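Local structure of oligogalacturonate-specific porin KdgM (Dickeya dadantii, 4FQE) at residues A[104-115]-A[130-141]. The protein forms a monomeric beta-barrel porin in the bacterial outer membrane, a channel specific for oligogalacturonides that is also required for full virulence. Sequence-based numbering, arbitrary orientation.
Sequences DLSVALRYRPYF and KGYTLTGNIDYT. With C8E ((hydroxyethyloxy)tri(ethyloxy)octane), chain E; C8E ((hydroxyethyloxy)tri(ethyloxy)octane), chain H.
Strands 105-115 and 131-141 are antiparallel neighbours in the wall of a twelve-stranded outer-membrane beta-barrel, and backbone hydrogen bonds join them from T141 N and D104 O at one end to G131 N and Y114 O at the other. Alternate residues put S106, A108, R110, R112 and Y114, with T133, T135, N137 and D139, on the face toward the channel, while L105, V107, L109, Y111, L134, I138 and Y140 point outward. On the channel face R110 and T135 run side by side: NH2 of R110 donates to T135 OG1 (3.2 Å), which lies tilted from the guanidinium plane. A bend at chi3 (61°) turns the guanidinium across toward strand 131-141, where NE donates to a water (2.9 Å); that water donates to T135 OG1 and R110 O and is hydrogen-bonded to T133 OG1. A second water joins R112 O to T133 OG1, which thus touches both waters. In one of its two conformers R112 also donates from NE to this water, its guanidinium almost parallel to that of R110, whose NH2 lies 3.5 Å above the centre of the R112 plane. Toward the strand end, Y114 lays its ring across glycine G131, whose CA sits 3.8 Å from the ring centroid in a CH-pi contact; CG of Y114 stands between its backbone N and carbonyl carbon (chi1 62°), bringing the ring over G131. Outside, Y111 CE1 meets Y132 CB (3.6 Å), the two rings inclined at 55°, and L134 CD1 packs on Y111 CB. Detergent C8E molecules lie against Y111, P113 and L134, consistent with a lipid-facing surface. Strand 90-100 flanks 105-115 through backbone bonds from V107, L109 and Y111, whereas strand 146-157 borders 131-141, where E153 accepts from T135 OG1 and E151 from N137 ND2.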
ATOM      1  N   ASP A 104      16.502   6.821  -8.607  1.00 33.39           N
ATOM      2  CA  ASP A 104      16.440   6.056  -7.349  1.00 32.43           C
ATOM      3  C   ASP A 104      15.426   6.571  -6.315  1.00 30.41           C
ATOM      4  O   ASP A 104      15.123   5.884  -5.324  1.00 28.35           O
ATOM      5  CB  ASP A 104      17.816   6.061  -6.695  1.00 34.20           C
ATOM      6  CG  ASP A 104      18.908   5.547  -7.612  1.00 37.20           C
ATOM      7  OD1 ASP A 104      18.612   4.658  -8.438  1.00 40.09           O
ATOM      8  OD2 ASP A 104      20.077   5.994  -7.471  1.00 39.36           O
ATOM      9  N   LEU A 105      14.917   7.777  -6.518  1.00 29.01           N
ATOM     10  CA  LEU A 105      14.129   8.458  -5.497  1.00 27.92           C
ATOM     11  C   LEU A 105      12.783   8.872  -6.037  1.00 27.15           C
ATOM     12  O   LEU A 105      12.732   9.586  -7.035  1.00 27.83           O
ATOM     13  CB  LEU A 105      14.862   9.710  -5.016  1.00 28.15           C
ATOM     14  CG  LEU A 105      14.185  10.549  -3.926  1.00 27.65           C
ATOM     15  CD1 LEU A 105      14.022   9.685  -2.685  1.00 27.14           C
ATOM     16  CD2 LEU A 105      15.029  11.777  -3.588  1.00 28.21           C
ATOM     17  N   SER A 106      11.709   8.446  -5.380  1.00 25.89           N
ATOM     18  CA  SER A 106      10.368   8.862  -5.787  1.00 25.42           C
ATOM     19  C   SER A 106       9.538   9.360  -4.620  1.00 24.54           C
ATOM     20  O   SER A 106       9.763   8.992  -3.460  1.00 24.39           O
ATOM     21  CB  SER A 106       9.633   7.761  -6.555  1.00 25.73           C
ATOM     22  OG  SER A 106       9.643   6.549  -5.842  1.00 26.71           O
ATOM     23  N   VAL A 107       8.568  10.214  -4.939  1.00 24.22           N
ATOM     24  CA  VAL A 107       7.643  10.742  -3.950  1.00 23.46           C
ATOM     25  C   VAL A 107       6.232  10.608  -4.476  1.00 22.85           C
ATOM     26  O   VAL A 107       6.000  10.759  -5.660  1.00 23.31           O
ATOM     27  CB  VAL A 107       7.982  12.189  -3.551  1.00 23.72           C
ATOM     28  CG1 VAL A 107       9.388  12.248  -2.908  1.00 24.27           C
ATOM     29  CG2 VAL A 107       7.930  13.128  -4.731  1.00 24.89           C
ATOM     30  N   ALA A 108       5.290  10.262  -3.616  1.00 22.25           N
ATOM     31  CA  ALA A 108       3.877  10.178  -4.061  1.00 21.92           C
ATOM     32  C   ALA A 108       2.971  10.796  -3.030  1.00 21.93           C
ATOM     33  O   ALA A 108       3.329  10.916  -1.859  1.00 21.98           O
ATOM     34  CB  ALA A 108       3.485   8.737  -4.375  1.00 21.05           C
ATOM     35  N   LEU A 109       1.799  11.216  -3.473  1.00 22.40           N
ATOM     36  CA  LEU A 109       0.772  11.687  -2.595  1.00 22.66           C
ATOM     37  C   LEU A 109      -0.544  11.068  -3.083  1.00 22.56           C
ATOM     38  O   LEU A 109      -0.826  11.033  -4.288  1.00 21.77           O
ATOM     39  CB  LEU A 109       0.717  13.212  -2.572  1.00 23.51           C
ATOM     40  CG  LEU A 109      -0.250  13.846  -1.566  1.00 24.15           C
ATOM     41  CD1 LEU A 109       0.178  13.552  -0.142  1.00 24.59           C
ATOM     42  CD2 LEU A 109      -0.397  15.347  -1.777  1.00 25.87           C
ATOM     43  N   ARG A 110      -1.294  10.525  -2.129  1.00 22.42           N
ATOM     44  CA  ARG A 110      -2.573   9.867  -2.423  1.00 22.26           C
ATOM     45  C   ARG A 110      -3.666  10.481  -1.590  1.00 22.51           C
ATOM     46  O   ARG A 110      -3.521  10.575  -0.383  1.00 22.27           O
ATOM     47  CB  ARG A 110      -2.507   8.350  -2.138  1.00 22.18           C
ATOM     48  CG  ARG A 110      -3.828   7.621  -2.519  1.00 22.63           C
ATOM     49  CD  ARG A 110      -3.753   6.120  -2.222  1.00 22.88           C
ATOM     50  NE  ARG A 110      -3.542   5.938  -0.786  1.00 23.92           N
ATOM     51  CZ  ARG A 110      -3.255   4.791  -0.192  1.00 24.33           C
ATOM     52  NH1 ARG A 110      -3.185   3.659  -0.899  1.00 24.47           N
ATOM     53  NH2 ARG A 110      -3.044   4.783   1.122  1.00 24.70           N
ATOM     54  N   TYR A 111      -4.767  10.873  -2.245  1.00 22.91           N
ATOM     55  CA  TYR A 111      -6.023  11.249  -1.576  1.00 23.53           C
ATOM     56  C   TYR A 111      -7.031  10.112  -1.760  1.00 22.96           C
ATOM     57  O   TYR A 111      -7.313   9.704  -2.880  1.00 21.97           O
ATOM     58  CB  TYR A 111      -6.583  12.565  -2.134  1.00 24.75           C
ATOM     59  CG  TYR A 111      -7.960  12.928  -1.601  1.00 25.37           C
ATOM     60  CD1 TYR A 111      -8.167  13.184  -0.246  1.00 25.85           C
ATOM     61  CD2 TYR A 111      -9.042  13.009  -2.451  1.00 25.96           C
ATOM     62  CE1 TYR A 111      -9.423  13.499   0.229  1.00 26.98           C
ATOM     63  CE2 TYR A 111     -10.307  13.318  -1.983  1.00 26.72           C
ATOM     64  CZ  TYR A 111     -10.479  13.577  -0.642  1.00 27.05           C
ATOM     65  OH  TYR A 111     -11.749  13.869  -0.224  1.00 28.88           O
ATOM     66  N   ARG A 112      -7.514   9.576  -0.637  1.00 23.41           N
ATOM     67  CA  ARG A 112      -8.408   8.428  -0.646  0.50 23.60           C
ATOM     68  C   ARG A 112      -9.568   8.630   0.330  1.00 24.11           C
ATOM     69  O   ARG A 112      -9.468   8.258   1.517  1.00 24.70           O
ATOM     70  CB  ARG A 112      -7.622   7.150  -0.309  0.50 23.49           C
ATOM     71  CG  ARG A 112      -8.423   5.855  -0.370  0.50 23.64           C
ATOM     72  CD  ARG A 112      -7.547   4.622  -0.188  0.50 23.71           C
ATOM     73  NE  ARG A 112      -7.024   4.483   1.171  0.50 23.99           N
ATOM     74  CZ  ARG A 112      -6.332   3.434   1.604  0.50 24.16           C
ATOM     75  NH1 ARG A 112      -6.076   2.422   0.790  0.50 24.01           N
ATOM     76  NH2 ARG A 112      -5.896   3.386   2.857  0.50 24.37           N
ATOM     77  N   PRO A 113     -10.685   9.173  -0.151  1.00 24.90           N
ATOM     78  CA  PRO A 113     -11.808   9.254   0.747  1.00 25.90           C
ATOM     79  C   PRO A 113     -12.323   7.840   1.036  1.00 27.11           C
ATOM     80  O   PRO A 113     -12.000   6.901   0.301  1.00 27.21           O
ATOM     81  CB  PRO A 113     -12.830  10.106  -0.016  1.00 26.52           C
ATOM     82  CG  PRO A 113     -12.449  10.014  -1.433  1.00 25.74           C
ATOM     83  CD  PRO A 113     -10.975   9.778  -1.470  1.00 24.98           C
ATOM     84  N   TYR A 114     -13.058   7.679   2.129  1.00 28.93           N
ATOM     85  CA  TYR A 114     -13.688   6.398   2.422  1.00 30.67           C
ATOM     86  C   TYR A 114     -15.158   6.643   2.724  1.00 33.49           C
ATOM     87  O   TYR A 114     -15.525   7.615   3.366  1.00 32.93           O
ATOM     88  CB  TYR A 114     -12.969   5.616   3.550  1.00 31.07           C
ATOM     89  CG  TYR A 114     -12.927   6.261   4.918  1.00 31.93           C
ATOM     90  CD1 TYR A 114     -14.005   6.155   5.798  1.00 33.46           C
ATOM     91  CD2 TYR A 114     -11.792   6.939   5.351  1.00 32.66           C
ATOM     92  CE1 TYR A 114     -13.958   6.731   7.059  1.00 34.66           C
ATOM     93  CE2 TYR A 114     -11.734   7.536   6.607  1.00 33.36           C
ATOM     94  CZ  TYR A 114     -12.804   7.412   7.462  1.00 34.24           C
ATOM     95  OH  TYR A 114     -12.750   7.997   8.708  1.00 35.97           O
ATOM     96  N   PHE A 115     -15.997   5.791   2.160  1.00 37.29           N
ATOM     97  CA  PHE A 115     -17.430   5.807   2.436  1.00 40.87           C
ATOM     98  C   PHE A 115     -17.681   4.402   2.977  1.00 43.78           C
ATOM     99  O   PHE A 115     -17.776   3.469   2.204  1.00 41.46           O
ATOM    100  CB  PHE A 115     -18.226   6.130   1.157  1.00 40.87           C
ATOM    101  CG  PHE A 115     -17.748   7.363   0.423  1.00 40.45           C
ATOM    102  CD1 PHE A 115     -18.287   8.617   0.703  1.00 41.02           C
ATOM    103  CD2 PHE A 115     -16.753   7.275  -0.551  1.00 39.27           C
ATOM    104  CE1 PHE A 115     -17.848   9.749   0.037  1.00 41.26           C
ATOM    105  CE2 PHE A 115     -16.298   8.401  -1.206  1.00 39.30           C
ATOM    106  CZ  PHE A 115     -16.842   9.649  -0.916  1.00 40.78           C
ATOM    107  N   LYS A 130     -17.771   8.109   7.120  1.00 35.81           N
ATOM    108  CA  LYS A 130     -16.938   8.588   6.023  1.00 34.54           C
ATOM    109  C   LYS A 130     -15.830   9.545   6.478  1.00 33.56           C
ATOM    110  O   LYS A 130     -15.876  10.124   7.553  1.00 33.47           O
ATOM    111  CB  LYS A 130     -17.766   9.269   4.933  1.00 35.92           C
ATOM    112  CG  LYS A 130     -18.683  10.366   5.423  1.00 38.52           C
ATOM    113  CD  LYS A 130     -19.968  10.426   4.605  1.00 39.44           C
ATOM    114  CE  LYS A 130     -20.825   9.176   4.778  1.00 40.71           C
ATOM    115  NZ  LYS A 130     -22.257   9.397   4.402  1.00 41.30           N
ATOM    116  N   GLY A 131     -14.851   9.707   5.610  1.00 31.52           N
ATOM    117  CA  GLY A 131     -13.674  10.497   5.921  1.00 30.98           C
ATOM    118  C   GLY A 131     -12.724  10.418   4.752  1.00 29.14           C
ATOM    119  O   GLY A 131     -13.121  10.162   3.606  1.00 27.78           O
ATOM    120  N   TYR A 132     -11.455  10.614   5.044  1.00 28.38           N
ATOM    121  CA  TYR A 132     -10.460  10.449   4.024  1.00 27.60           C
ATOM    122  C   TYR A 132      -9.104  10.175   4.623  1.00 26.78           C
ATOM    123  O   TYR A 132      -8.843  10.517   5.786  1.00 27.18           O
ATOM    124  CB  TYR A 132     -10.422  11.698   3.134  1.00 27.72           C
ATOM    125  CG  TYR A 132      -9.938  12.966   3.808  1.00 28.63           C
ATOM    126  CD1 TYR A 132      -8.576  13.264   3.871  1.00 28.33           C
ATOM    127  CD2 TYR A 132     -10.829  13.891   4.335  1.00 29.87           C
ATOM    128  CE1 TYR A 132      -8.118  14.431   4.469  1.00 29.08           C
ATOM    129  CE2 TYR A 132     -10.372  15.079   4.923  1.00 30.45           C
ATOM    130  CZ  TYR A 132      -9.024  15.329   4.986  1.00 30.22           C
ATOM    131  OH  TYR A 132      -8.537  16.489   5.571  1.00 31.88           O
ATOM    132  N   THR A 133      -8.248   9.542   3.835  1.00 25.88           N
ATOM    133  CA  THR A 133      -6.828   9.552   4.141  1.00 25.87           C
ATOM    134  C   THR A 133      -6.009  10.331   3.118  1.00 25.64           C
ATOM    135  O   THR A 133      -6.362  10.410   1.941  1.00 25.46           O
ATOM    136  CB  THR A 133      -6.261   8.142   4.299  1.00 25.37           C
ATOM    137  OG1 THR A 133      -6.420   7.428   3.071  1.00 25.51           O
ATOM    138  CG2 THR A 133      -7.000   7.424   5.419  1.00 26.03           C
ATOM    139  N   LEU A 134      -4.915  10.915   3.605  1.00 26.29           N
ATOM    140  CA  LEU A 134      -3.931  11.567   2.763  1.00 26.13           C
ATOM    141  C   LEU A 134      -2.592  10.920   3.136  1.00 25.35           C
ATOM    142  O   LEU A 134      -2.159  10.967   4.306  1.00 25.81           O
ATOM    143  CB  LEU A 134      -3.952  13.073   2.996  1.00 27.56           C
ATOM    144  CG  LEU A 134      -3.267  13.985   1.969  1.00 28.88           C
ATOM    145  CD1 LEU A 134      -3.915  13.907   0.597  1.00 28.79           C
ATOM    146  CD2 LEU A 134      -3.255  15.465   2.412  1.00 30.68           C
ATOM    147  N   THR A 135      -1.975  10.280   2.151  1.00 24.26           N
ATOM    148  CA  THR A 135      -0.812   9.437   2.361  1.00 23.85           C
ATOM    149  C   THR A 135       0.310   9.984   1.502  1.00 23.72           C
ATOM    150  O   THR A 135       0.143  10.178   0.302  1.00 24.46           O
ATOM    151  CB  THR A 135      -1.113   7.993   1.946  1.00 23.49           C
ATOM    152  OG1 THR A 135      -2.275   7.544   2.639  1.00 23.59           O
ATOM    153  CG2 THR A 135       0.062   7.074   2.292  1.00 23.07           C
ATOM    154  N   GLY A 136       1.438  10.280   2.106  1.00 23.46           N
ATOM    155  CA  GLY A 136       2.601  10.664   1.328  1.00 23.19           C
ATOM    156  C   GLY A 136       3.648   9.612   1.495  1.00 22.92           C
ATOM    157  O   GLY A 136       3.731   9.011   2.564  1.00 22.81           O
ATOM    158  N   ASN A 137       4.435   9.390   0.444  1.00 22.63           N
ATOM    159  CA  ASN A 137       5.440   8.350   0.406  1.00 22.53           C
ATOM    160  C   ASN A 137       6.735   8.917  -0.174  1.00 23.34           C
ATOM    161  O   ASN A 137       6.715   9.654  -1.179  1.00 22.79           O
ATOM    162  CB  ASN A 137       5.000   7.222  -0.488  1.00 22.30           C
ATOM    163  CG  ASN A 137       3.869   6.415   0.112  1.00 22.35           C
ATOM    164  OD1 ASN A 137       2.697   6.731  -0.077  1.00 22.92           O
ATOM    165  ND2 ASN A 137       4.221   5.395   0.887  1.00 22.24           N
ATOM    166  N   ILE A 138       7.849   8.532   0.439  1.00 23.03           N
ATOM    167  CA  ILE A 138       9.168   8.798  -0.123  1.00 23.88           C
ATOM    168  C   ILE A 138       9.901   7.480  -0.139  1.00 23.41           C
ATOM    169  O   ILE A 138       9.952   6.778   0.892  1.00 23.12           O
ATOM    170  CB  ILE A 138       9.998   9.780   0.711  1.00 24.73           C
ATOM    171  CG1 ILE A 138       9.197  11.033   1.004  1.00 25.60           C
ATOM    172  CG2 ILE A 138      11.328  10.083  -0.001  1.00 25.52           C
ATOM    173  CD1 ILE A 138       9.978  12.078   1.780  1.00 26.40           C
ATOM    174  N   ASP A 139      10.419   7.121  -1.302  1.00 23.65           N
ATOM    175  CA  ASP A 139      11.032   5.814  -1.509  1.00 24.20           C
ATOM    176  C   ASP A 139      12.365   5.946  -2.206  1.00 24.38           C
ATOM    177  O   ASP A 139      12.488   6.615  -3.232  1.00 24.56           O
ATOM    178  CB  ASP A 139      10.118   4.906  -2.325  1.00 24.70           C
ATOM    179  CG  ASP A 139       8.813   4.575  -1.598  1.00 25.62           C
ATOM    180  OD1 ASP A 139       7.732   5.028  -2.013  1.00 27.70           O
ATOM    181  OD2 ASP A 139       8.858   3.906  -0.583  1.00 27.16           O
ATOM    182  N   TYR A 140      13.365   5.287  -1.643  1.00 24.70           N
ATOM    183  CA  TYR A 140      14.730   5.420  -2.121  1.00 25.13           C
ATOM    184  C   TYR A 140      15.351   4.056  -2.312  1.00 25.11           C
ATOM    185  O   TYR A 140      15.372   3.237  -1.388  1.00 24.53           O
ATOM    186  CB  TYR A 140      15.551   6.234  -1.128  1.00 25.93           C
ATOM    187  CG  TYR A 140      17.013   6.349  -1.538  1.00 26.80           C
ATOM    188  CD1 TYR A 140      18.027   5.810  -0.759  1.00 27.20           C
ATOM    189  CD2 TYR A 140      17.360   6.961  -2.732  1.00 27.74           C
ATOM    190  CE1 TYR A 140      19.365   5.905  -1.145  1.00 28.07           C
ATOM    191  CE2 TYR A 140      18.683   7.062  -3.129  1.00 28.31           C
ATOM    192  CZ  TYR A 140      19.673   6.532  -2.336  1.00 28.88           C
ATOM    193  OH  TYR A 140      20.975   6.626  -2.741  1.00 29.95           O
ATOM    194  N   THR A 141      15.805   3.789  -3.521  1.00 25.43           N
ATOM    195  CA  THR A 141      16.430   2.519  -3.833  1.00 25.90           C
ATOM    196  C   THR A 141      17.934   2.651  -3.851  1.00 26.83           C
ATOM    197  O   THR A 141      18.483   3.600  -4.421  1.00 26.35           O
ATOM    198  CB  THR A 141      15.909   1.988  -5.167  1.00 27.04           C
ATOM    199  OG1 THR A 141      14.484   1.844  -5.067  1.00 26.45           O
ATOM    200  CG2 THR A 141      16.524   0.646  -5.503  1.00 27.13           C
TER
HETATM  201  C1  C8E E 304      -0.843  14.502  -6.881  1.00 62.96           C
HETATM  202  C2  C8E E 304      -2.318  14.703  -7.171  1.00 65.05           C
HETATM  203  C3  C8E E 304      -3.214  13.903  -6.231  1.00 63.15           C
HETATM  204  C4  C8E E 304      -2.994  14.288  -4.775  1.00 62.11           C
HETATM  205  C5  C8E E 304      -4.286  14.665  -4.057  1.00 61.39           C
HETATM  206  C6  C8E E 304      -4.870  15.983  -4.582  1.00 61.04           C
HETATM  207  C7  C8E E 304      -5.496  16.916  -3.532  1.00 61.66           C
HETATM  208  C8  C8E E 304      -5.218  16.603  -2.061  1.00 60.83           C
HETATM  209  O9  C8E E 304      -5.907  17.511  -1.194  1.00 63.50           O
HETATM  210  C10 C8E E 304      -5.639  17.306   0.199  1.00 67.06           C
HETATM  211  C11 C8E E 304      -6.907  17.395   1.042  1.00 70.10           C
HETATM  212  O12 C8E E 304      -6.583  17.881   2.356  1.00 77.29           O
HETATM  213  C13 C8E E 304      -6.620  19.313   2.451  1.00 84.43           C
HETATM  214  C14 C8E E 304      -5.639  19.856   3.493  1.00 88.00           C
HETATM  215  O15 C8E E 304      -4.356  19.214   3.404  1.00 87.76           O
HETATM  216  C16 C8E E 304      -3.811  18.933   4.698  1.00 86.01           C
HETATM  217  C17 C8E E 304      -2.380  18.393   4.609  1.00 84.51           C
HETATM  218  O18 C8E E 304      -2.040  17.680   5.807  1.00 80.86           O
HETATM  219  C19 C8E E 304      -1.948  18.502   6.975  1.00 81.61           C
HETATM  220  C20 C8E E 304      -3.201  18.333   7.837  1.00 80.41           C
HETATM  221  O21 C8E E 304      -3.867  19.578   8.086  1.00 79.45           O
HETATM  222  C1  C8E H 307     -10.565  10.431  -4.731  1.00 53.60           C
HETATM  223  C2  C8E H 307     -11.651  10.928  -5.650  1.00 55.77           C
HETATM  224  C3  C8E H 307     -11.025  11.335  -6.974  1.00 55.74           C
HETATM  225  C4  C8E H 307     -10.361  10.153  -7.668  1.00 56.31           C
HETATM  226  C5  C8E H 307     -11.104   9.724  -8.918  1.00 58.51           C
HETATM  227  C6  C8E H 307     -12.253   8.802  -8.539  1.00 60.66           C
HETATM  228  C7  C8E H 307     -11.946   7.345  -8.845  1.00 63.39           C
HETATM  229  C8  C8E H 307     -13.206   6.487  -8.756  1.00 66.74           C
HETATM  230  O9  C8E H 307     -13.826   6.389 -10.041  1.00 72.38           O
HETATM  231  C10 C8E H 307     -15.047   5.640 -10.034  1.00 70.27           C
HETATM  232  C11 C8E H 307     -15.154   4.830 -11.327  1.00 71.30           C
HETATM  233  O12 C8E H 307     -14.793   3.463 -11.128  1.00 72.87           O
HETATM  234  C13 C8E H 307     -14.363   2.778 -12.310  1.00 73.26           C
HETATM  235  C14 C8E H 307     -12.853   2.941 -12.505  1.00 74.48           C
HETATM  236  O15 C8E H 307     -12.184   1.691 -12.730  1.00 75.93           O
HETATM  237  C16 C8E H 307     -11.148   1.717 -13.729  1.00 73.99           C
HETATM  238  C17 C8E H 307      -9.829   2.278 -13.208  1.00 69.22           C
HETATM  239  O18 C8E H 307      -9.750   3.684 -13.478  1.00 67.31           O
HETATM  240  C19 C8E H 307      -9.862   4.504 -12.317  1.00 67.19           C
HETATM  241  C20 C8E H 307     -10.882   5.611 -12.537  1.00 69.25           C
HETATM  242  O21 C8E H 307     -11.785   5.699 -11.430  1.00 72.65           O
HETATM  243  O   HOH W   1       7.162   6.858  -3.595  1.00 43.56           O
HETATM  244  O   HOH W   2      -4.365   7.974   1.176  1.00 35.02           O
HETATM  245  O   HOH W   3      -8.879   6.029   3.008  1.00 38.68           O